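Local atomic coordinates of IRMA (Escherichia coli CFT073, PDB entry 5EK5), a protein that is a secreted, virulence-associated protein with a fibronectin-like fold that probably acts by mimicking an interleukin receptor. Residues B[23-28]-B[76-81]; B[43-48]-B[56-61]. All blocks are in the same frame, centred on the assembly; numbering follows the deposited sequence.

Contact 1: B[23-28]-B[76-81]; sequences ICAYQF and DAFLET
Residues C24, Y26 and F28 of 23-28 pair with T81, L79 and A77 of 76-81 in an antiparallel ladder, each pair joined by two backbone hydrogen bonds, with the strand directions 154° apart. The bonds tighten toward F28, where F28 N reaches A77 O at 2.7 Å in a nearly straight bond, while T81 N to C24 O at the other end measures 3.2 Å. In the non-hydrogen-bonded pairs A25–E80 and Q27–F78 the CA atoms come closer, and CA-H...O contacts, such as F78 CA to Y26 O at 3.4 Å, fill in between the amide bonds.

On the face bearing A25, Q27, F78 and E80, Q27 and F78 lie side by side and point the same way. Q27 CG stands anti to its backbone N (chi1 -179°), and the extended chain then runs past the CE2–CZ side of the phenyl ring; Q27 CG comes within 3.5 Å of F78 CE2, and the amide plane is inclined 38° to the ring. Beyond it Q27 NE2 comes 3.5 Å from D76 OD2, without forming a hydrogen bond. Near the other end, the methyl I23 CG2 rests 3.4 Å from E80 OE1.

On the face of C24, Y26, F28, A77, L79 and T81, aliphatic carbons meet ring edges. T81 CG2 meets the edge of the Y26 ring in its plane, 3.8 Å from CE2, and L79 CB lies at the edge of the F28 ring, 3.9 Å from CE1.

A disulfide ties C24 to C83, the residue following strand 74-82, next to the end of the ladder. Strand 23-31 is flanked on its other edge by strand 9-19, whereas L79 and T81 pack on strands 42-49 and 55-63 of the facing sheet, and Y26 and F28 touch L119 and I121 of the second subunit.

Contact 2: B[43-48]-B[56-61]; sequences TITLQL and LVTRKM
I44 and L46 of 43-48 form hydrogen-bonded pairs with M61 and R59 of 56-61 in an antiparallel hairpin whose strand directions differ by 156°. L46 N to R59 O, 2.8 Å, is one of the bonds of this ladder; near the turn L56 N donates to L48 O at 2.7 Å.

On the inward face M61 CG is anti to the backbone N (chi1 -178°) and the chain bends at chi3, leaving CE 4.0 Å from I44 CD1, while M61 CB receives L46 CD1 at 3.9 Å. Farther along, L48 CD2 crosses to V57 CG2, also at 3.9 Å.

On the other face T45 lies beside the extended K60 chain, its OG1 3.3 Å from K60 CG, and its methyl CG2 touches that of T58 at 3.6 Å. R59 starts on the L46 and M61 face, but its end leaves 43-48 and folds back: NH1 donates to T58 O from above the carbonyl plane, and V57 CB sits over the centre of one guanidinium face.

Strand 55-63 is the outermost of its sheet within the chain, and 42-49 lies between it and 89-99; L48, V57 and R59 pack on strand 74-82 and M61 faces strand 23-31.

The two contacts belong to different sheets of the fibronectin-like fold and lie face to face, their centres about 10 Å apart. Along the chain contact 2 lies within the loop that contact 1 closes: strand 23-31 is followed by the hairpin 42-49/55-63, and the chain then crosses back to strand 74-82. Apolar groups join the two layers directly: F28 CD1 lies 3.5 Å from M61 SD, T81 CG2 is equally close to L48 CD2, and L79 CD1 packs on R59 CB. The inward-facing residues of both pairings thus build a shared part of the sandwich core, so that local hairpin and long-range pairing are held together through side chains.

Contact 1: B[23-28]-B[76-81]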
ATOM      1  N   ILE B  23       8.720  -4.435  22.205  1.00 49.06           N
ATOM      2  CA  ILE B  23       8.393  -5.265  21.055  1.00 42.77           C
ATOM      3  C   ILE B  23       7.836  -4.403  19.931  1.00 43.96           C
ATOM      4  O   ILE B  23       7.035  -3.502  20.172  1.00 42.32           O
ATOM      5  CB  ILE B  23       7.374  -6.366  21.421  1.00 45.59           C
ATOM      6  CG1 ILE B  23       7.958  -7.302  22.480  1.00 47.05           C
ATOM      7  CG2 ILE B  23       6.978  -7.170  20.192  1.00 44.61           C
ATOM      8  CD1 ILE B  23       9.173  -8.070  22.008  1.00 47.86           C
ATOM      9  N   CYS B  24       8.268  -4.670  18.704  1.00 42.90           N
ATOM     10  CA  CYS B  24       7.664  -4.017  17.557  1.00 41.37           C
ATOM     11  C   CYS B  24       6.836  -5.050  16.812  1.00 42.62           C
ATOM     12  O   CYS B  24       7.299  -6.158  16.543  1.00 41.65           O
ATOM     13  CB  CYS B  24       8.727  -3.408  16.640  1.00 43.16           C
ATOM     14  SG  CYS B  24       9.117  -1.673  16.982  1.00 62.02           S
ATOM     15  N   ALA B  25       5.601  -4.682  16.497  1.00 40.58           N
ATOM     16  CA  ALA B  25       4.711  -5.553  15.749  1.00 36.00           C
ATOM     17  C   ALA B  25       4.508  -4.975  14.360  1.00 34.05           C
ATOM     18  O   ALA B  25       3.868  -3.935  14.199  1.00 35.07           O
ATOM     19  CB  ALA B  25       3.382  -5.714  16.469  1.00 37.59           C
ATOM     20  N   TYR B  26       5.070  -5.637  13.359  1.00 32.52           N
ATOM     21  CA  TYR B  26       4.887  -5.198  11.985  1.00 32.88           C
ATOM     22  C   TYR B  26       3.647  -5.847  11.391  1.00 35.11           C
ATOM     23  O   TYR B  26       3.550  -7.070  11.307  1.00 30.99           O
ATOM     24  CB  TYR B  26       6.128  -5.509  11.147  1.00 35.05           C
ATOM     25  CG  TYR B  26       7.399  -4.952  11.753  1.00 38.70           C
ATOM     26  CD1 TYR B  26       7.768  -3.629  11.550  1.00 40.20           C
ATOM     27  CD2 TYR B  26       8.226  -5.751  12.533  1.00 44.90           C
ATOM     28  CE1 TYR B  26       8.923  -3.113  12.104  1.00 43.81           C
ATOM     29  CE2 TYR B  26       9.385  -5.244  13.093  1.00 47.68           C
ATOM     30  CZ  TYR B  26       9.729  -3.925  12.874  1.00 45.62           C
ATOM     31  OH  TYR B  26      10.879  -3.415  13.427  1.00 52.75           O
ATOM     32  N   GLN B  27       2.701  -5.010  10.982  1.00 30.95           N
ATOM     33  CA  GLN B  27       1.428  -5.485  10.467  1.00 33.02           C
ATOM     34  C   GLN B  27       1.481  -5.639   8.955  1.00 33.64           C
ATOM     35  O   GLN B  27       1.869  -4.712   8.238  1.00 30.99           O
ATOM     36  CB  GLN B  27       0.310  -4.517  10.858  1.00 35.32           C
ATOM     37  CG  GLN B  27      -1.079  -4.919  10.385  1.00 39.83           C
ATOM     38  CD  GLN B  27      -2.143  -3.949  10.858  1.00 44.83           C
ATOM     39  OE1 GLN B  27      -1.867  -3.056  11.659  1.00 47.88           O
ATOM     40  NE2 GLN B  27      -3.363  -4.116  10.364  1.00 45.24           N
ATOM     41  N   PHE B  28       1.086  -6.812   8.474  1.00 34.40           N
ATOM     42  CA  PHE B  28       1.050  -7.044   7.042  1.00 39.13           C
ATOM     43  C   PHE B  28      -0.383  -7.327   6.614  1.00 41.17           C
ATOM     44  O   PHE B  28      -1.098  -8.115   7.244  1.00 38.59           O
ATOM     45  CB  PHE B  28       1.971  -8.201   6.654  1.00 40.76           C
ATOM     46  CG  PHE B  28       3.431  -7.923   6.895  1.00 36.70           C
ATOM     47  CD1 PHE B  28       3.988  -8.101   8.149  1.00 31.76           C
ATOM     48  CD2 PHE B  28       4.241  -7.470   5.864  1.00 34.51           C
ATOM     49  CE1 PHE B  28       5.327  -7.840   8.371  1.00 32.60           C
ATOM     50  CE2 PHE B  28       5.581  -7.208   6.082  1.00 32.61           C
ATOM     51  CZ  PHE B  28       6.124  -7.394   7.337  1.00 31.38           C
ATOM     52  N   ASP B  76      -5.177  -9.637   7.976  1.00 49.93           N
ATOM     53  CA  ASP B  76      -4.011  -8.976   8.549  1.00 45.45           C
ATOM     54  C   ASP B  76      -3.196  -9.911   9.439  1.00 45.16           C
ATOM     55  O   ASP B  76      -3.750 -10.637  10.264  1.00 46.96           O
ATOM     56  CB  ASP B  76      -4.445  -7.742   9.336  1.00 46.94           C
ATOM     57  CG  ASP B  76      -5.012  -6.657   8.443  1.00 52.86           C
ATOM     58  OD1 ASP B  76      -4.522  -6.504   7.303  1.00 49.82           O
ATOM     59  OD2 ASP B  76      -5.963  -5.972   8.873  1.00 63.25           O
ATOM     60  N   ALA B  77      -1.880  -9.897   9.251  1.00 42.90           N
ATOM     61  CA  ALA B  77      -0.970 -10.716  10.046  1.00 43.64           C
ATOM     62  C   ALA B  77       0.074  -9.841  10.729  1.00 42.43           C
ATOM     63  O   ALA B  77       0.379  -8.745  10.258  1.00 42.96           O
ATOM     64  CB  ALA B  77      -0.299 -11.756   9.179  1.00 43.90           C
ATOM     65  N   PHE B  78       0.630 -10.331  11.831  1.00 41.70           N
ATOM     66  CA  PHE B  78       1.590  -9.542  12.592  1.00 42.64           C
ATOM     67  C   PHE B  78       2.908 -10.274  12.805  1.00 43.49           C
ATOM     68  O   PHE B  78       2.934 -11.461  13.130  1.00 42.32           O
ATOM     69  CB  PHE B  78       0.978  -9.140  13.932  1.00 42.75           C
ATOM     70  CG  PHE B  78      -0.187  -8.208  13.792  1.00 45.09           C
ATOM     71  CD1 PHE B  78      -1.465  -8.704  13.595  1.00 47.75           C
ATOM     72  CD2 PHE B  78      -0.002  -6.838  13.827  1.00 41.10           C
ATOM     73  CE1 PHE B  78      -2.541  -7.850  13.451  1.00 47.76           C
ATOM     74  CE2 PHE B  78      -1.075  -5.979  13.690  1.00 40.75           C
ATOM     75  CZ  PHE B  78      -2.345  -6.486  13.496  1.00 44.59           C
ATOM     76  N   LEU B  79       3.999  -9.543  12.615  1.00 43.35           N
ATOM     77  CA  LEU B  79       5.338 -10.069  12.830  1.00 44.29           C
ATOM     78  C   LEU B  79       5.982  -9.398  14.040  1.00 49.16           C
ATOM     79  O   LEU B  79       6.222  -8.189  14.033  1.00 51.44           O
ATOM     80  CB  LEU B  79       6.194  -9.864  11.580  1.00 47.58           C
ATOM     81  CG  LEU B  79       7.629 -10.376  11.644  1.00 51.64           C
ATOM     82  CD1 LEU B  79       7.611 -11.820  12.079  1.00 56.11           C
ATOM     83  CD2 LEU B  79       8.284 -10.242  10.288  1.00 51.27           C
ATOM     84  N   GLU B  80       6.232 -10.184  15.083  1.00 51.56           N
ATOM     85  CA  GLU B  80       6.817  -9.671  16.320  1.00 54.94           C
ATOM     86  C   GLU B  80       8.319  -9.910  16.464  1.00 54.70           C
ATOM     87  O   GLU B  80       8.813 -11.010  16.219  1.00 57.41           O
ATOM     88  CB  GLU B  80       6.115 -10.290  17.530  1.00 57.42           C
ATOM     89  CG  GLU B  80       4.669  -9.882  17.709  1.00 55.47           C
ATOM     90  CD  GLU B  80       4.173 -10.170  19.113  1.00 65.44           C
ATOM     91  OE1 GLU B  80       4.934  -9.929  20.075  1.00 67.32           O
ATOM     92  OE2 GLU B  80       3.026 -10.639  19.256  1.00 73.79           O
ATOM     93  N   THR B  81       9.034  -8.863  16.862  1.00 49.13           N
ATOM     94  CA  THR B  81      10.449  -8.971  17.193  1.00 53.32           C
ATOM     95  C   THR B  81      10.832  -7.793  18.083  1.00 56.60           C
ATOM     96  O   THR B  81      10.124  -6.788  18.124  1.00 54.47           O
ATOM     97  CB  THR B  81      11.347  -8.992  15.945  1.00 59.11           C
ATOM     98  OG1 THR B  81      12.687  -9.337  16.323  1.00 65.22           O
ATOM     99  CG2 THR B  81      11.347  -7.634  15.263  1.00 58.56           C
TER

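Contact 2: B[43-48]-B[56-61]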
ATOM      1  N   THR B  43       1.636 -20.089   7.265  1.00 60.41           N
ATOM      2  CA  THR B  43       2.814 -19.848   8.090  1.00 60.67           C
ATOM      3  C   THR B  43       3.942 -19.281   7.240  1.00 58.86           C
ATOM      4  O   THR B  43       4.478 -19.969   6.371  1.00 65.51           O
ATOM      5  CB  THR B  43       3.304 -21.130   8.781  1.00 55.80           C
ATOM      6  OG1 THR B  43       2.289 -21.612   9.669  1.00 65.53           O
ATOM      7  CG2 THR B  43       4.572 -20.856   9.571  1.00 54.08           C
ATOM      8  N   ILE B  44       4.309 -18.031   7.497  1.00 46.49           N
ATOM      9  CA  ILE B  44       5.289 -17.357   6.658  1.00 45.28           C
ATOM     10  C   ILE B  44       6.555 -17.010   7.433  1.00 46.82           C
ATOM     11  O   ILE B  44       6.495 -16.377   8.485  1.00 49.61           O
ATOM     12  CB  ILE B  44       4.695 -16.078   6.042  1.00 45.97           C
ATOM     13  CG1 ILE B  44       3.379 -16.401   5.325  1.00 50.88           C
ATOM     14  CG2 ILE B  44       5.690 -15.432   5.093  1.00 44.31           C
ATOM     15  CD1 ILE B  44       2.664 -15.195   4.766  1.00 54.49           C
ATOM     16  N   THR B  45       7.699 -17.440   6.907  1.00 49.68           N
ATOM     17  CA  THR B  45       8.990 -17.164   7.529  1.00 52.96           C
ATOM     18  C   THR B  45       9.720 -16.018   6.831  1.00 49.36           C
ATOM     19  O   THR B  45      10.000 -16.090   5.633  1.00 43.62           O
ATOM     20  CB  THR B  45       9.886 -18.412   7.525  1.00 57.37           C
ATOM     21  OG1 THR B  45       9.209 -19.488   8.187  1.00 65.50           O
ATOM     22  CG2 THR B  45      11.188 -18.125   8.243  1.00 55.48           C
ATOM     23  N   LEU B  46      10.037 -14.972   7.587  1.00 46.71           N
ATOM     24  CA  LEU B  46      10.656 -13.774   7.026  1.00 39.45           C
ATOM     25  C   LEU B  46      12.029 -13.473   7.626  1.00 37.46           C
ATOM     26  O   LEU B  46      12.215 -13.558   8.840  1.00 39.41           O
ATOM     27  CB  LEU B  46       9.743 -12.562   7.222  1.00 37.51           C
ATOM     28  CG  LEU B  46       8.378 -12.592   6.534  1.00 41.17           C
ATOM     29  CD1 LEU B  46       7.333 -13.236   7.440  1.00 47.18           C
ATOM     30  CD2 LEU B  46       7.951 -11.194   6.125  1.00 35.99           C
ATOM     31  N   GLN B  47      12.987 -13.129   6.769  1.00 39.86           N
ATOM     32  CA  GLN B  47      14.250 -12.548   7.219  1.00 43.02           C
ATOM     33  C   GLN B  47      14.130 -11.035   7.347  1.00 43.53           C
ATOM     34  O   GLN B  47      13.843 -10.345   6.369  1.00 40.19           O
ATOM     35  CB  GLN B  47      15.395 -12.882   6.258  1.00 45.34           C
ATOM     36  CG  GLN B  47      16.020 -14.249   6.446  1.00 51.36           C
ATOM     37  CD  GLN B  47      17.149 -14.501   5.461  1.00 54.85           C
ATOM     38  OE1 GLN B  47      17.220 -13.869   4.406  1.00 59.81           O
ATOM     39  NE2 GLN B  47      18.044 -15.416   5.807  1.00 53.08           N
ATOM     40  N   LEU B  48      14.359 -10.517   8.549  1.00 44.56           N
ATOM     41  CA  LEU B  48      14.369  -9.071   8.751  1.00 41.03           C
ATOM     42  C   LEU B  48      15.775  -8.543   8.503  1.00 41.82           C
ATOM     43  O   LEU B  48      16.748  -9.066   9.045  1.00 44.82           O
ATOM     44  CB  LEU B  48      13.888  -8.690  10.155  1.00 35.21           C
ATOM     45  CG  LEU B  48      12.385  -8.773  10.457  1.00 33.94           C
ATOM     46  CD1 LEU B  48      11.831 -10.182  10.283  1.00 38.77           C
ATOM     47  CD2 LEU B  48      12.081  -8.248  11.847  1.00 32.73           C
ATOM     48  N   LEU B  56      19.152  -9.528  10.238  1.00 35.75           N
ATOM     49  CA  LEU B  56      19.106  -9.280  11.671  1.00 36.97           C
ATOM     50  C   LEU B  56      18.550 -10.495  12.404  1.00 40.54           C
ATOM     51  O   LEU B  56      19.272 -11.183  13.126  1.00 43.26           O
ATOM     52  CB  LEU B  56      18.255  -8.045  11.969  1.00 33.22           C
ATOM     53  CG  LEU B  56      18.655  -6.773  11.214  1.00 36.24           C
ATOM     54  CD1 LEU B  56      17.603  -5.690  11.379  1.00 34.90           C
ATOM     55  CD2 LEU B  56      20.014  -6.278  11.675  1.00 33.77           C
ATOM     56  N   VAL B  57      17.264 -10.759  12.205  1.00 40.92           N
ATOM     57  CA  VAL B  57      16.616 -11.932  12.778  1.00 42.67           C
ATOM     58  C   VAL B  57      15.745 -12.626  11.739  1.00 45.05           C
ATOM     59  O   VAL B  57      15.384 -12.035  10.720  1.00 43.94           O
ATOM     60  CB  VAL B  57      15.733 -11.573  13.995  1.00 40.96           C
ATOM     61  CG1 VAL B  57      16.588 -11.219  15.200  1.00 42.21           C
ATOM     62  CG2 VAL B  57      14.783 -10.436  13.651  1.00 36.38           C
ATOM     63  N   THR B  58      15.420 -13.887  11.998  1.00 45.83           N
ATOM     64  CA  THR B  58      14.470 -14.606  11.162  1.00 46.95           C
ATOM     65  C   THR B  58      13.282 -15.030  12.017  1.00 45.69           C
ATOM     66  O   THR B  58      13.443 -15.702  13.037  1.00 41.37           O
ATOM     67  CB  THR B  58      15.108 -15.829  10.494  1.00 49.78           C
ATOM     68  OG1 THR B  58      16.156 -15.398   9.618  1.00 49.31           O
ATOM     69  CG2 THR B  58      14.074 -16.593   9.691  1.00 51.62           C
ATOM     70  N   ARG B  59      12.088 -14.629  11.599  1.00 46.21           N
ATOM     71  CA  ARG B  59      10.889 -14.853  12.393  1.00 42.92           C
ATOM     72  C   ARG B  59       9.758 -15.408  11.535  1.00 49.24           C
ATOM     73  O   ARG B  59       9.772 -15.285  10.310  1.00 48.35           O
ATOM     74  CB  ARG B  59      10.453 -13.557  13.079  1.00 39.91           C
ATOM     75  CG  ARG B  59      11.460 -13.004  14.077  1.00 40.28           C
ATOM     76  CD  ARG B  59      11.409 -13.774  15.383  1.00 47.49           C
ATOM     77  NE  ARG B  59      12.383 -13.287  16.355  1.00 49.78           N
ATOM     78  CZ  ARG B  59      13.606 -13.789  16.509  1.00 49.60           C
ATOM     79  NH1 ARG B  59      14.014 -14.798  15.750  1.00 49.06           N
ATOM     80  NH2 ARG B  59      14.422 -13.282  17.424  1.00 45.69           N
ATOM     81  N   LYS B  60       8.785 -16.031  12.188  1.00 55.16           N
ATOM     82  CA  LYS B  60       7.642 -16.595  11.488  1.00 51.52           C
ATOM     83  C   LYS B  60       6.374 -15.790  11.740  1.00 47.98           C
ATOM     84  O   LYS B  60       6.190 -15.213  12.809  1.00 45.98           O
ATOM     85  CB  LYS B  60       7.433 -18.054  11.898  1.00 50.98           C
ATOM     86  CG  LYS B  60       8.485 -18.994  11.335  1.00 52.26           C
ATOM     87  CD  LYS B  60       8.202 -20.441  11.695  1.00 57.22           C
ATOM     88  CE  LYS B  60       9.345 -21.344  11.259  1.00 60.66           C
ATOM     89  NZ  LYS B  60       9.064 -22.781  11.532  1.00 69.16           N
ATOM     90  N   MET B  61       5.504 -15.759  10.737  1.00 47.76           N
ATOM     91  CA  MET B  61       4.251 -15.024  10.814  1.00 45.77           C
ATOM     92  C   MET B  61       3.072 -15.931  10.457  1.00 50.05           C
ATOM     93  O   MET B  61       3.130 -16.670   9.477  1.00 55.94           O
ATOM     94  CB  MET B  61       4.309 -13.808   9.887  1.00 48.05           C
ATOM     95  CG  MET B  61       3.083 -12.922   9.905  1.00 47.13           C
ATOM     96  SD  MET B  61       3.334 -11.432   8.918  1.00 45.35           S
ATOM     97  CE  MET B  61       3.364 -12.106   7.257  1.00 38.55           C
TER